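Carbohydrate oxidase (Microdochium nivale, PDB 3RJA) oxidises the C1 hydroxyl of mono-, oligo- and polysaccharides to lactones by means of its FAD cofactor, reducing molecular oxygen to hydrogen peroxide. Local coordinates at residues Ile249-Ala254 with Arg351-Gln356; Val338-Asp343 with Asp407-Ser412; Glu317-Lys322 with Gln387-Tyr392. All blocks are in the same frame, centred on the assembly; numbering follows the deposited sequence.

Interaction 1: Ile249-Ala254 with Arg351-Gln356; sequences IGDYGA and RFWFYQ. With ABL ((2R,3R,4R,5R)-4,5-dihydroxy-2-(hydroxymethyl)-6-oxopiperidin-3-yl beta-D-glucopyranoside), chain G.
Gly250 and Gln356 face each other as an antiparallel non-hydrogen-bonded pair, CA to CA 4.4 Å, where strands 245-251 and 352-359 lie side by side in the long antiparallel sheet that supplies one wall of the sugar pocket. The axes of the two short segments run at 173° to each other. Pairing soon weakens: Asp251 N reaches Tyr355 O only in a weak bond of 3.3 Å. Beyond it a water carries the link, accepting from Ala254 N at 2.8 Å and donating to Trp353 O at 2.7 Å. The chain of 249-254 turns away through an Asx turn, in which Asp251 OD1 accepts from Gly253 N at 2.9 Å, the donor standing above the carboxylate plane; OD2 is held from outside by Tyr341 and Gly255. Asp251 CB packs against Tyr355 CE2 at 3.5 Å.

On the pocket side Tyr252 carries the contact. Its CG is anti to the carbonyl carbon (chi1 -42°). Its hydroxyl, bonded to Glu260, lies where a CB on Gly250 would collide with it. Tyr252 CD1 meets Phe354 CB at 3.4 Å, with the two ring planes inclined at 59°. One face of the Tyr252 ring lies against the glucosyl unit of the bound substrate analogue, and ABL C6 sits 3.4 Å from CE1 near its rim.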
loop_
_atom_site.group_PDB
_atom_site.type_symbol
_atom_site.label_atom_id
_atom_site.label_comp_id
_atom_site.label_asym_id
_atom_site.label_seq_id
_atom_site.Cartn_x
_atom_site.Cartn_y
_atom_site.Cartn_z
ATOM N N ILE A 249 -16.447 2.976 1.470
ATOM C CA ILE A 249 -17.149 4.194 1.052
ATOM C C ILE A 249 -16.096 5.049 0.364
ATOM O O ILE A 249 -14.984 5.224 0.888
ATOM C CB ILE A 249 -17.706 5.023 2.232
ATOM C CG1 ILE A 249 -18.680 4.204 3.080
ATOM C CG2 ILE A 249 -18.383 6.330 1.734
ATOM C CD1 ILE A 249 -18.832 4.727 4.528
ATOM N N GLY A 250 -16.439 5.586 -0.806
ATOM C CA GLY A 250 -15.544 6.464 -1.535
ATOM C C GLY A 250 -16.339 7.629 -2.092
ATOM O O GLY A 250 -17.505 7.464 -2.416
ATOM N N ASP A 251 -15.712 8.802 -2.166
ATOM C CA ASP A 251 -16.281 9.958 -2.853
ATOM C C ASP A 251 -15.231 10.582 -3.769
ATOM O O ASP A 251 -14.224 11.104 -3.286
ATOM C CB ASP A 251 -16.771 10.987 -1.850
ATOM C CG ASP A 251 -17.619 12.099 -2.500
ATOM O OD1 ASP A 251 -17.809 12.106 -3.752
ATOM O OD2 ASP A 251 -18.095 12.963 -1.724
ATOM N N TYR A 252 -15.487 10.499 -5.074
ATOM C CA TYR A 252 -14.656 11.073 -6.125
ATOM C C TYR A 252 -15.366 12.257 -6.811
ATOM O O TYR A 252 -14.855 12.802 -7.788
ATOM C CB TYR A 252 -14.315 9.988 -7.165
ATOM C CG TYR A 252 -13.965 8.685 -6.476
ATOM C CD1 TYR A 252 -12.708 8.519 -5.862
ATOM C CD2 TYR A 252 -14.898 7.653 -6.370
ATOM C CE1 TYR A 252 -12.389 7.361 -5.185
ATOM C CE2 TYR A 252 -14.578 6.475 -5.683
ATOM C CZ TYR A 252 -13.317 6.345 -5.104
ATOM O OH TYR A 252 -12.971 5.207 -4.426
ATOM N N GLY A 253 -16.523 12.644 -6.279
ATOM C CA GLY A 253 -17.382 13.677 -6.883
ATOM C C GLY A 253 -17.691 14.849 -5.961
ATOM O O GLY A 253 -18.722 15.490 -6.115
ATOM N N ALA A 254 -16.805 15.131 -5.001
ATOM C CA ALA A 254 -16.985 16.260 -4.080
ATOM C C ALA A 254 -18.434 16.359 -3.623
ATOM O O ALA A 254 -19.053 17.425 -3.760
ATOM C CB ALA A 254 -16.555 17.597 -4.763
ATOM N N ARG A 351 -9.049 21.560 -7.597
ATOM C CA ARG A 351 -8.371 20.338 -8.036
ATOM C C ARG A 351 -9.195 19.078 -7.674
ATOM O O ARG A 351 -10.155 19.175 -6.920
ATOM C CB ARG A 351 -6.942 20.283 -7.457
ATOM C CG ARG A 351 -6.897 19.909 -5.987
ATOM C CD ARG A 351 -7.312 21.060 -5.096
ATOM N NE ARG A 351 -6.731 20.892 -3.775
ATOM C CZ ARG A 351 -6.632 21.849 -2.865
ATOM N NH1 ARG A 351 -6.079 21.563 -1.702
ATOM N NH2 ARG A 351 -7.072 23.103 -3.130
ATOM N N PHE A 352 -8.820 17.927 -8.224
ATOM C CA PHE A 352 -9.459 16.654 -7.869
ATOM C C PHE A 352 -9.034 16.197 -6.455
ATOM O O PHE A 352 -7.859 16.327 -6.067
ATOM C CB PHE A 352 -9.077 15.597 -8.895
ATOM C CG PHE A 352 -9.631 14.239 -8.611
ATOM C CD1 PHE A 352 -10.999 14.018 -8.595
ATOM C CD2 PHE A 352 -8.769 13.159 -8.357
ATOM C CE1 PHE A 352 -11.517 12.751 -8.322
ATOM C CE2 PHE A 352 -9.270 11.871 -8.088
ATOM C CZ PHE A 352 -10.647 11.668 -8.076
ATOM N N TRP A 353 -9.986 15.701 -5.678
ATOM C CA TRP A 353 -9.658 15.081 -4.399
ATOM C C TRP A 353 -10.614 13.924 -4.185
ATOM O O TRP A 353 -11.711 13.921 -4.754
ATOM C CB TRP A 353 -9.702 16.070 -3.211
ATOM C CG TRP A 353 -11.062 16.706 -2.944
ATOM C CD1 TRP A 353 -11.470 17.977 -3.317
ATOM C CD2 TRP A 353 -12.181 16.124 -2.243
ATOM N NE1 TRP A 353 -12.764 18.200 -2.906
ATOM C CE2 TRP A 353 -13.234 17.086 -2.257
ATOM C CE3 TRP A 353 -12.404 14.880 -1.623
ATOM C CZ2 TRP A 353 -14.489 16.850 -1.644
ATOM C CZ3 TRP A 353 -13.654 14.633 -1.035
ATOM C CH2 TRP A 353 -14.689 15.614 -1.064
ATOM N N PHE A 354 -10.190 12.956 -3.365
ATOM C CA PHE A 354 -11.070 11.918 -2.860
ATOM C C PHE A 354 -10.704 11.484 -1.426
ATOM O O PHE A 354 -9.597 11.759 -0.938
ATOM C CB PHE A 354 -11.138 10.728 -3.826
ATOM C CG PHE A 354 -9.877 9.903 -3.883
ATOM C CD1 PHE A 354 -9.579 8.992 -2.872
ATOM C CD2 PHE A 354 -9.001 10.013 -4.980
ATOM C CE1 PHE A 354 -8.411 8.200 -2.936
ATOM C CE2 PHE A 354 -7.845 9.235 -5.065
ATOM C CZ PHE A 354 -7.546 8.323 -4.032
ATOM N N TYR A 355 -11.654 10.838 -0.751
ATOM C CA TYR A 355 -11.328 9.999 0.413
ATOM C C TYR A 355 -11.863 8.593 0.114
ATOM O O TYR A 355 -12.784 8.420 -0.680
ATOM C CB TYR A 355 -11.942 10.540 1.713
ATOM C CG TYR A 355 -13.456 10.468 1.721
ATOM C CD1 TYR A 355 -14.110 9.284 2.048
ATOM C CD2 TYR A 355 -14.237 11.593 1.383
ATOM C CE1 TYR A 355 -15.488 9.211 2.056
ATOM C CE2 TYR A 355 -15.622 11.537 1.387
ATOM C CZ TYR A 355 -16.238 10.336 1.723
ATOM O OH TYR A 355 -17.601 10.230 1.723
ATOM N N GLN A 356 -11.271 7.593 0.752
ATOM C CA GLN A 356 -11.802 6.232 0.774
ATOM C C GLN A 356 -11.827 5.789 2.211
ATOM O O GLN A 356 -10.818 5.912 2.921
ATOM C CB GLN A 356 -10.944 5.277 -0.062
ATOM C CG GLN A 356 -10.890 5.684 -1.514
ATOM C CD GLN A 356 -9.882 4.931 -2.333
ATOM O OE1 GLN A 356 -10.112 4.634 -3.514
ATOM N NE2 GLN A 356 -8.750 4.630 -1.731
HETATM C C1A ABL G . -5.051 3.838 -3.867
HETATM O O1A ABL G . -4.540 3.276 -2.871
HETATM C C2A ABL G . -6.517 3.566 -4.264
HETATM O O2A ABL G . -6.804 2.206 -3.939
HETATM C C3A ABL G . -6.814 3.845 -5.758
HETATM O O3A ABL G . -8.256 3.866 -5.901
HETATM C C4A ABL G . -6.279 5.214 -6.132
HETATM O O1 ABL G . -6.574 5.545 -7.513
HETATM C C5A ABL G . -4.722 5.224 -5.946
HETATM N N5 ABL G . -4.328 4.713 -4.606
HETATM C C6A ABL G . -4.118 6.649 -6.049
HETATM O O6A ABL G . -2.745 6.658 -6.482
HETATM C C1 ABL G . -7.711 6.405 -7.814
HETATM C C2 ABL G . -7.500 7.125 -9.169
HETATM O O2 ABL G . -6.296 7.897 -9.091
HETATM C C3 ABL G . -8.723 8.000 -9.475
HETATM O O3 ABL G . -8.585 8.669 -10.727
HETATM C C4 ABL G . -10.007 7.111 -9.417
HETATM O O4 ABL G . -11.183 7.854 -9.706
HETATM C C5 ABL G . -10.126 6.459 -8.034
HETATM O O5 ABL G . -8.930 5.677 -7.801
HETATM C C6 ABL G . -11.393 5.607 -7.891
HETATM O O6 ABL G . -11.545 4.636 -8.876
HETATM O O HOH W 1 -14.278 14.366 -4.214
#

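Interaction 2: Val338-Asp343 with Asp407-Ser412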
loop_
_atom_site.group_PDB
_atom_site.type_symbol
_atom_site.label_atom_id
_atom_site.label_comp_id
_atom_site.label_asym_id
_atom_site.label_seq_id
_atom_site.Cartn_x
_atom_site.Cartn_y
_atom_site.Cartn_z
ATOM N N VAL A 338 -17.506 14.950 9.135
ATOM C CA VAL A 338 -18.634 15.378 8.302
ATOM C C VAL A 338 -18.787 16.916 8.222
ATOM O O VAL A 338 -19.145 17.434 7.157
ATOM C CB VAL A 338 -19.936 14.663 8.747
ATOM C CG1 VAL A 338 -21.166 15.235 8.043
ATOM C CG2 VAL A 338 -19.816 13.124 8.454
ATOM N N ASP A 339 -18.508 17.625 9.328
ATOM C CA ASP A 339 -18.475 19.104 9.325
ATOM C C ASP A 339 -17.510 19.628 8.238
ATOM O O ASP A 339 -17.890 20.446 7.389
ATOM C CB ASP A 339 -18.087 19.646 10.712
ATOM C CG ASP A 339 -19.278 19.691 11.697
ATOM O OD1 ASP A 339 -20.452 19.567 11.289
ATOM O OD2 ASP A 339 -19.031 19.861 12.899
ATOM N N TYR A 340 -16.275 19.103 8.254
ATOM C CA TYR A 340 -15.235 19.468 7.294
ATOM C C TYR A 340 -15.615 19.040 5.882
ATOM O O TYR A 340 -15.456 19.790 4.934
ATOM C CB TYR A 340 -13.926 18.778 7.715
ATOM C CG TYR A 340 -12.659 19.413 7.180
ATOM C CD1 TYR A 340 -12.130 19.042 5.945
ATOM C CD2 TYR A 340 -11.988 20.385 7.921
ATOM C CE1 TYR A 340 -10.945 19.634 5.458
ATOM C CE2 TYR A 340 -10.809 20.961 7.468
ATOM C CZ TYR A 340 -10.294 20.579 6.233
ATOM O OH TYR A 340 -9.138 21.169 5.782
ATOM N N TYR A 341 -16.126 17.820 5.752
ATOM C CA TYR A 341 -16.602 17.284 4.469
ATOM C C TYR A 341 -17.469 18.335 3.760
ATOM O O TYR A 341 -17.212 18.689 2.590
ATOM C CB TYR A 341 -17.449 16.048 4.765
ATOM C CG TYR A 341 -17.818 15.137 3.631
ATOM C CD1 TYR A 341 -17.570 15.466 2.278
ATOM C CD2 TYR A 341 -18.437 13.911 3.911
ATOM C CE1 TYR A 341 -17.935 14.584 1.241
ATOM C CE2 TYR A 341 -18.806 13.047 2.892
ATOM C CZ TYR A 341 -18.559 13.374 1.567
ATOM O OH TYR A 341 -18.902 12.450 0.600
ATOM N N PHE A 342 -18.488 18.821 4.478
ATOM C CA PHE A 342 -19.503 19.718 3.891
ATOM C C PHE A 342 -19.110 21.195 3.867
ATOM O O PHE A 342 -19.379 21.867 2.879
ATOM C CB PHE A 342 -20.902 19.506 4.517
ATOM C CG PHE A 342 -21.591 18.267 4.019
ATOM C CD1 PHE A 342 -21.301 17.017 4.585
ATOM C CD2 PHE A 342 -22.490 18.329 2.959
ATOM C CE1 PHE A 342 -21.905 15.850 4.104
ATOM C CE2 PHE A 342 -23.109 17.156 2.467
ATOM C CZ PHE A 342 -22.820 15.919 3.050
ATOM N N ASP A 343 -18.481 21.684 4.935
ATOM C CA ASP A 343 -18.113 23.104 5.025
ATOM C C ASP A 343 -16.786 23.469 4.327
ATOM O O ASP A 343 -16.608 24.620 3.907
ATOM C CB ASP A 343 -18.061 23.567 6.482
ATOM C CG ASP A 343 -19.367 23.274 7.236
ATOM O OD1 ASP A 343 -20.419 23.089 6.582
ATOM O OD2 ASP A 343 -19.328 23.211 8.476
ATOM N N ASP A 407 -4.485 18.255 5.744
ATOM C CA ASP A 407 -4.070 18.357 7.145
ATOM C C ASP A 407 -5.272 18.643 8.051
ATOM O O ASP A 407 -5.407 18.051 9.130
ATOM C CB ASP A 407 -3.037 19.487 7.336
ATOM C CG ASP A 407 -1.635 19.115 6.845
ATOM O OD1 ASP A 407 -1.383 17.937 6.457
ATOM O OD2 ASP A 407 -0.764 20.023 6.894
ATOM N N GLY A 408 -6.139 19.560 7.610
ATOM C CA GLY A 408 -7.303 19.942 8.406
ATOM C C GLY A 408 -8.323 18.818 8.514
ATOM O O GLY A 408 -8.929 18.623 9.562
ATOM N N TRP A 409 -8.510 18.057 7.440
ATOM C CA TRP A 409 -9.468 16.956 7.495
ATOM C C TRP A 409 -8.999 15.891 8.479
ATOM O O TRP A 409 -9.792 15.379 9.255
ATOM C CB TRP A 409 -9.693 16.340 6.111
ATOM C CG TRP A 409 -11.109 15.869 5.862
ATOM C CD1 TRP A 409 -12.099 15.613 6.802
ATOM C CD2 TRP A 409 -11.680 15.570 4.599
ATOM N NE1 TRP A 409 -13.246 15.193 6.175
ATOM C CE2 TRP A 409 -13.013 15.154 4.823
ATOM C CE3 TRP A 409 -11.200 15.634 3.279
ATOM C CZ2 TRP A 409 -13.860 14.811 3.785
ATOM C CZ3 TRP A 409 -12.028 15.266 2.262
ATOM C CH2 TRP A 409 -13.352 14.866 2.516
ATOM N N VAL A 410 -7.701 15.567 8.441
ATOM C CA VAL A 410 -7.133 14.546 9.308
ATOM C C VAL A 410 -7.179 15.045 10.760
ATOM O O VAL A 410 -7.508 14.296 11.678
ATOM C CB VAL A 410 -5.672 14.205 8.882
ATOM C CG1 VAL A 410 -4.902 13.529 10.023
ATOM C CG2 VAL A 410 -5.664 13.327 7.614
ATOM N N ASN A 411 -6.858 16.326 10.949
ATOM C CA ASN A 411 -6.898 16.941 12.272
ATOM C C ASN A 411 -8.331 16.923 12.820
ATOM O O ASN A 411 -8.545 16.709 14.022
ATOM C CB ASN A 411 -6.346 18.374 12.221
ATOM C CG ASN A 411 -6.722 19.188 13.455
ATOM O OD1 ASN A 411 -6.110 19.043 14.520
ATOM N ND2 ASN A 411 -7.746 20.051 13.318
ATOM N N SER A 412 -9.305 17.118 11.926
ATOM C CA SER A 412 -10.715 17.057 12.335
ATOM C C SER A 412 -11.023 15.745 13.060
ATOM O O SER A 412 -11.791 15.753 14.019
ATOM C CB SER A 412 -11.682 17.300 11.161
ATOM O OG SER A 412 -12.007 16.096 10.488
#
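Tyr340 and Trp409 meet ring on ring between two antiparallel helices, whose short segments run at 152° with their axes 9.5 Å apart. Tyr340 CG is anti to the backbone N (chi1 -158°), on the side of its helix that faces 407-412. The phenol and the pyrrole part of the indole form an offset stack, centroids 4.7 Å apart and planes tilted by 28°. The overlap is confined to one corner: Tyr340 CD1 lies over the indole face near its rim, 3.3 Å from Trp409 CG. The rest of the phenol runs on over the partner's backbone, with CZ 3.3 Å from Trp409 N and OH 3.4 Å from Gly408 CA. This close fit depends on the glycine, since a CB on Gly408 would run into the Tyr340 hydroxyl. Tyr341 lies alongside the indole and points the same way, its CB 3.9 Å from Trp409 CZ2, which completes an aromatic cluster of three. Ser412 OG gives its proton to Trp409 O at 2.6 Å, while the indole NE1 is bonded to Phe337 O.

An alanine in place of Tyr340 would probably open a gap above Gly408 and leave the Trp409 pyrrole ring without its stacking partner on that face.

Helix 332-345 is flanked on another side by helix 223-239, reached by Val338 and Phe342. Helix 403-414 rests on strand 318-326 through Val410, while Trp409 meets Trp353 of strand 352-359 edge-to-face, so the helix pair is packed against the sheet.

Interaction 3: Glu317-Lys322 with Gln387-Tyr392. With ABL ((2R,3R,4R,5R)-4,5-dihydroxy-2-(hydroxymethyl)-6-oxopiperidin-3-yl beta-D-glucopyranoside), chain G.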
loop_
_atom_site.group_PDB
_atom_site.type_symbol
_atom_site.label_atom_id
_atom_site.label_comp_id
_atom_site.label_asym_id
_atom_site.label_seq_id
_atom_site.Cartn_x
_atom_site.Cartn_y
_atom_site.Cartn_z
ATOM N N GLU A 317 1.426 11.227 -11.519
ATOM C CA GLU A 317 0.438 12.136 -10.972
ATOM C C GLU A 317 1.148 13.154 -10.103
ATOM O O GLU A 317 2.337 13.002 -9.782
ATOM C CB GLU A 317 -0.627 11.368 -10.153
ATOM C CG GLU A 317 -1.359 10.293 -10.974
ATOM C CD GLU A 317 -2.466 9.550 -10.192
ATOM O OE1 GLU A 317 -2.903 9.989 -9.105
ATOM O OE2 GLU A 317 -2.876 8.490 -10.666
ATOM N N ASN A 318 0.403 14.176 -9.696
ATOM C CA ASN A 318 0.980 15.317 -8.997
ATOM C C ASN A 318 0.109 15.648 -7.774
ATOM O O ASN A 318 -0.974 16.240 -7.913
ATOM C CB ASN A 318 1.049 16.505 -9.976
ATOM C CG ASN A 318 1.617 17.754 -9.346
ATOM O OD1 ASN A 318 2.432 17.692 -8.425
ATOM N ND2 ASN A 318 1.173 18.913 -9.835
ATOM N N PHE A 319 0.555 15.271 -6.576
ATOM C CA PHE A 319 -0.422 15.175 -5.499
ATOM C C PHE A 319 0.156 15.153 -4.095
ATOM O O PHE A 319 1.380 15.066 -3.891
ATOM C CB PHE A 319 -1.275 13.890 -5.710
ATOM C CG PHE A 319 -0.494 12.592 -5.457
ATOM C CD1 PHE A 319 0.264 12.006 -6.468
ATOM C CD2 PHE A 319 -0.531 11.978 -4.208
ATOM C CE1 PHE A 319 0.976 10.818 -6.227
ATOM C CE2 PHE A 319 0.176 10.784 -3.958
ATOM C CZ PHE A 319 0.920 10.211 -4.947
ATOM N N TYR A 320 -0.758 15.235 -3.133
ATOM C CA TYR A 320 -0.463 15.043 -1.742
ATOM C C TYR A 320 -1.509 14.075 -1.196
ATOM O O TYR A 320 -2.659 14.047 -1.674
ATOM C CB TYR A 320 -0.537 16.362 -0.978
ATOM C CG TYR A 320 -0.194 16.218 0.493
ATOM C CD1 TYR A 320 1.024 15.642 0.903
ATOM C CD2 TYR A 320 -1.065 16.663 1.470
ATOM C CE1 TYR A 320 1.353 15.520 2.243
ATOM C CE2 TYR A 320 -0.752 16.550 2.812
ATOM C CZ TYR A 320 0.453 15.975 3.197
ATOM O OH TYR A 320 0.736 15.859 4.544
ATOM N N ALA A 321 -1.113 13.278 -0.209
ATOM C CA ALA A 321 -1.999 12.267 0.356
ATOM C C ALA A 321 -1.718 12.104 1.863
ATOM O O ALA A 321 -0.604 12.399 2.350
ATOM C CB ALA A 321 -1.807 10.930 -0.385
ATOM N N LYS A 322 -2.724 11.621 2.589
ATOM C CA LYS A 322 -2.618 11.385 4.015
ATOM C C LYS A 322 -3.427 10.147 4.326
ATOM O O LYS A 322 -4.214 9.706 3.493
ATOM C CB LYS A 322 -3.155 12.579 4.815
ATOM C CG LYS A 322 -2.297 13.842 4.742
ATOM C CD LYS A 322 -2.748 14.939 5.780
ATOM C CE LYS A 322 -2.127 14.763 7.187
ATOM N NZ LYS A 322 -0.688 15.239 7.159
ATOM N N GLN A 387 -7.984 6.720 3.339
ATOM C CA GLN A 387 -7.107 7.456 2.447
ATOM C C GLN A 387 -7.712 8.816 2.084
ATOM O O GLN A 387 -8.917 8.912 1.774
ATOM C CB GLN A 387 -6.791 6.647 1.173
ATOM C CG GLN A 387 -5.805 7.417 0.251
ATOM C CD GLN A 387 -5.243 6.606 -0.898
ATOM O OE1 GLN A 387 -4.168 6.931 -1.420
ATOM N NE2 GLN A 387 -5.985 5.565 -1.340
ATOM N N PHE A 388 -6.857 9.847 2.139
ATOM C CA PHE A 388 -7.140 11.216 1.735
ATOM C C PHE A 388 -6.154 11.537 0.620
ATOM O O PHE A 388 -4.952 11.319 0.782
ATOM C CB PHE A 388 -6.839 12.190 2.887
ATOM C CG PHE A 388 -7.709 12.021 4.109
ATOM C CD1 PHE A 388 -8.973 12.627 4.182
ATOM C CD2 PHE A 388 -7.245 11.305 5.194
ATOM C CE1 PHE A 388 -9.767 12.489 5.323
ATOM C CE2 PHE A 388 -8.019 11.157 6.345
ATOM C CZ PHE A 388 -9.289 11.753 6.414
ATOM N N TYR A 389 -6.646 12.054 -0.500
ATOM C CA TYR A 389 -5.823 12.224 -1.733
ATOM C C TYR A 389 -6.205 13.554 -2.394
ATOM O O TYR A 389 -7.387 13.828 -2.556
ATOM C CB TYR A 389 -6.125 11.105 -2.708
ATOM C CG TYR A 389 -5.049 10.749 -3.726
ATOM C CD1 TYR A 389 -4.089 9.782 -3.436
ATOM C CD2 TYR A 389 -5.028 11.326 -5.007
ATOM C CE1 TYR A 389 -3.129 9.407 -4.360
ATOM C CE2 TYR A 389 -4.058 10.937 -5.955
ATOM C CZ TYR A 389 -3.118 9.973 -5.605
ATOM O OH TYR A 389 -2.144 9.571 -6.491
ATOM N N ASP A 390 -5.200 14.338 -2.769
ATOM C CA ASP A 390 -5.347 15.712 -3.224
ATOM C C ASP A 390 -4.490 15.907 -4.488
ATOM O O ASP A 390 -3.271 16.058 -4.413
ATOM C CB ASP A 390 -4.872 16.622 -2.105
ATOM C CG ASP A 390 -5.149 18.087 -2.362
ATOM O OD1 ASP A 390 -5.752 18.412 -3.424
ATOM O OD2 ASP A 390 -4.727 18.910 -1.492
ATOM N N ARG A 391 -5.134 15.890 -5.646
ATOM C CA ARG A 391 -4.394 15.830 -6.903
ATOM C C ARG A 391 -4.596 17.018 -7.888
ATOM O O ARG A 391 -5.700 17.282 -8.338
ATOM C CB ARG A 391 -4.694 14.511 -7.628
ATOM C CG ARG A 391 -4.014 14.429 -8.983
ATOM C CD ARG A 391 -4.134 13.075 -9.632
ATOM N NE ARG A 391 -5.429 12.806 -10.263
ATOM C CZ ARG A 391 -6.052 11.608 -10.224
ATOM N NH1 ARG A 391 -5.552 10.556 -9.518
ATOM N NH2 ARG A 391 -7.207 11.451 -10.867
ATOM N N TYR A 392 -3.489 17.671 -8.240
ATOM C CA TYR A 392 -3.446 18.689 -9.279
ATOM C C TYR A 392 -3.019 18.084 -10.624
ATOM O O TYR A 392 -2.534 16.931 -10.692
ATOM C CB TYR A 392 -2.483 19.795 -8.871
ATOM C CG TYR A 392 -3.032 20.730 -7.813
ATOM C CD1 TYR A 392 -3.076 20.345 -6.469
ATOM C CD2 TYR A 392 -3.520 22.008 -8.162
ATOM C CE1 TYR A 392 -3.567 21.193 -5.490
ATOM C CE2 TYR A 392 -4.026 22.871 -7.200
ATOM C CZ TYR A 392 -4.054 22.462 -5.872
ATOM O OH TYR A 392 -4.529 23.308 -4.917
HETATM C C1A ABL G . -5.051 3.838 -3.867
HETATM O O1A ABL G . -4.540 3.276 -2.871
HETATM C C2A ABL G . -6.517 3.566 -4.264
HETATM O O2A ABL G . -6.804 2.206 -3.939
HETATM C C3A ABL G . -6.814 3.845 -5.758
HETATM O O3A ABL G . -8.256 3.866 -5.901
HETATM C C4A ABL G . -6.279 5.214 -6.132
HETATM O O1 ABL G . -6.574 5.545 -7.513
HETATM C C5A ABL G . -4.722 5.224 -5.946
HETATM N N5 ABL G . -4.328 4.713 -4.606
HETATM C C6A ABL G . -4.118 6.649 -6.049
HETATM O O6A ABL G . -2.745 6.658 -6.482
HETATM C C1 ABL G . -7.711 6.405 -7.814
HETATM C C2 ABL G . -7.500 7.125 -9.169
HETATM O O2 ABL G . -6.296 7.897 -9.091
HETATM C C3 ABL G . -8.723 8.000 -9.475
HETATM O O3 ABL G . -8.585 8.669 -10.727
HETATM C C4 ABL G . -10.007 7.111 -9.417
HETATM O O4 ABL G . -11.183 7.854 -9.706
HETATM C C5 ABL G . -10.126 6.459 -8.034
HETATM O O5 ABL G . -8.930 5.677 -7.801
HETATM C C6 ABL G . -11.393 5.607 -7.891
HETATM O O6 ABL G . -11.545 4.636 -8.876
HETATM O O HOH W 2 -1.797 14.521 -11.731
#
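Glu317, Tyr389 and Arg391 form the polar core of this contact, and a single carboxylate oxygen gathers the other two. Glu317 OE1 accepts from Arg391 NH1 at 2.7 Å, a salt bridge, and from Tyr389 OH at 2.8 Å. The two donors come from opposite faces of the carboxylate plane, NH1 standing 60° out of it. The Arg391 chain is extended as far as CD, after which chi3 of 78° turns NE out of line.

The bonds to the substrate analogue extend this network. Arg391 NH1 also donates to ABL O2 at 2.8 Å, and NH2 makes an almost straight bond to ABL O3 at 3.1 Å. Tyr389 OH accepts from ABL O6A at 3.0 Å. Further along, Gln387 NE2 makes a weak bond to ABL O1A of the lactam ring; its OE1 is bonded to Tyr72.

Aromatic packing backs the tyrosine. Phe319 and Tyr389 form an offset stack with planes 15° apart and centroids 4.5 Å apart, and the Tyr389 hydroxyl oxygen lies 3.2 Å above the centre of the Phe319 ring.

Beneath these side chains runs a regular antiparallel ladder, with reciprocal backbone bonds between Tyr320 and Asp390 and between Lys322 and Phe388. Phe319, Ala321, Tyr389 and Arg391 share the face turned to the ligand; Tyr320, Lys322, Phe388 and Asp390 point to the other, where helix 403-414 packs.

Chemically, Glu317 lines the pocket, yet through OE1 it bonds to two side chains that hold the sugar rather than to the sugar itself; it is likely to fix the rotation of the phenol hydroxyl and to steady the guanidinium, so that adjacent hydroxyls of the glucosyl unit meet two N-H groups and the lactam unit's hydroxymethyl finds an acceptor.

Interactions 1 and 3, with centres about 10 Å apart, belong to one sheet: strands 352-359 and 384-392 are neighbours, tied by Arg391 N to Phe352 O at 2.8 Å and by a salt bridge from Arg351 NE to Asp390 OD1 at 2.7 Å. Both touch the same substrate analogue, which also bonds to Tyr72 and Asn304. Interaction 2 lies behind them, its centre about 13 Å from interaction 1 and about 15 Å from interaction 3. Its helices meet the sheet face away from the sugar: Tyr341 OH lies 2.5 Å from Asp251 OD2, Lys322 NZ forms a salt bridge with Asp407 OD1 at 2.9 Å, and Trp409 CG packs 3.7 Å from Phe388 CE1.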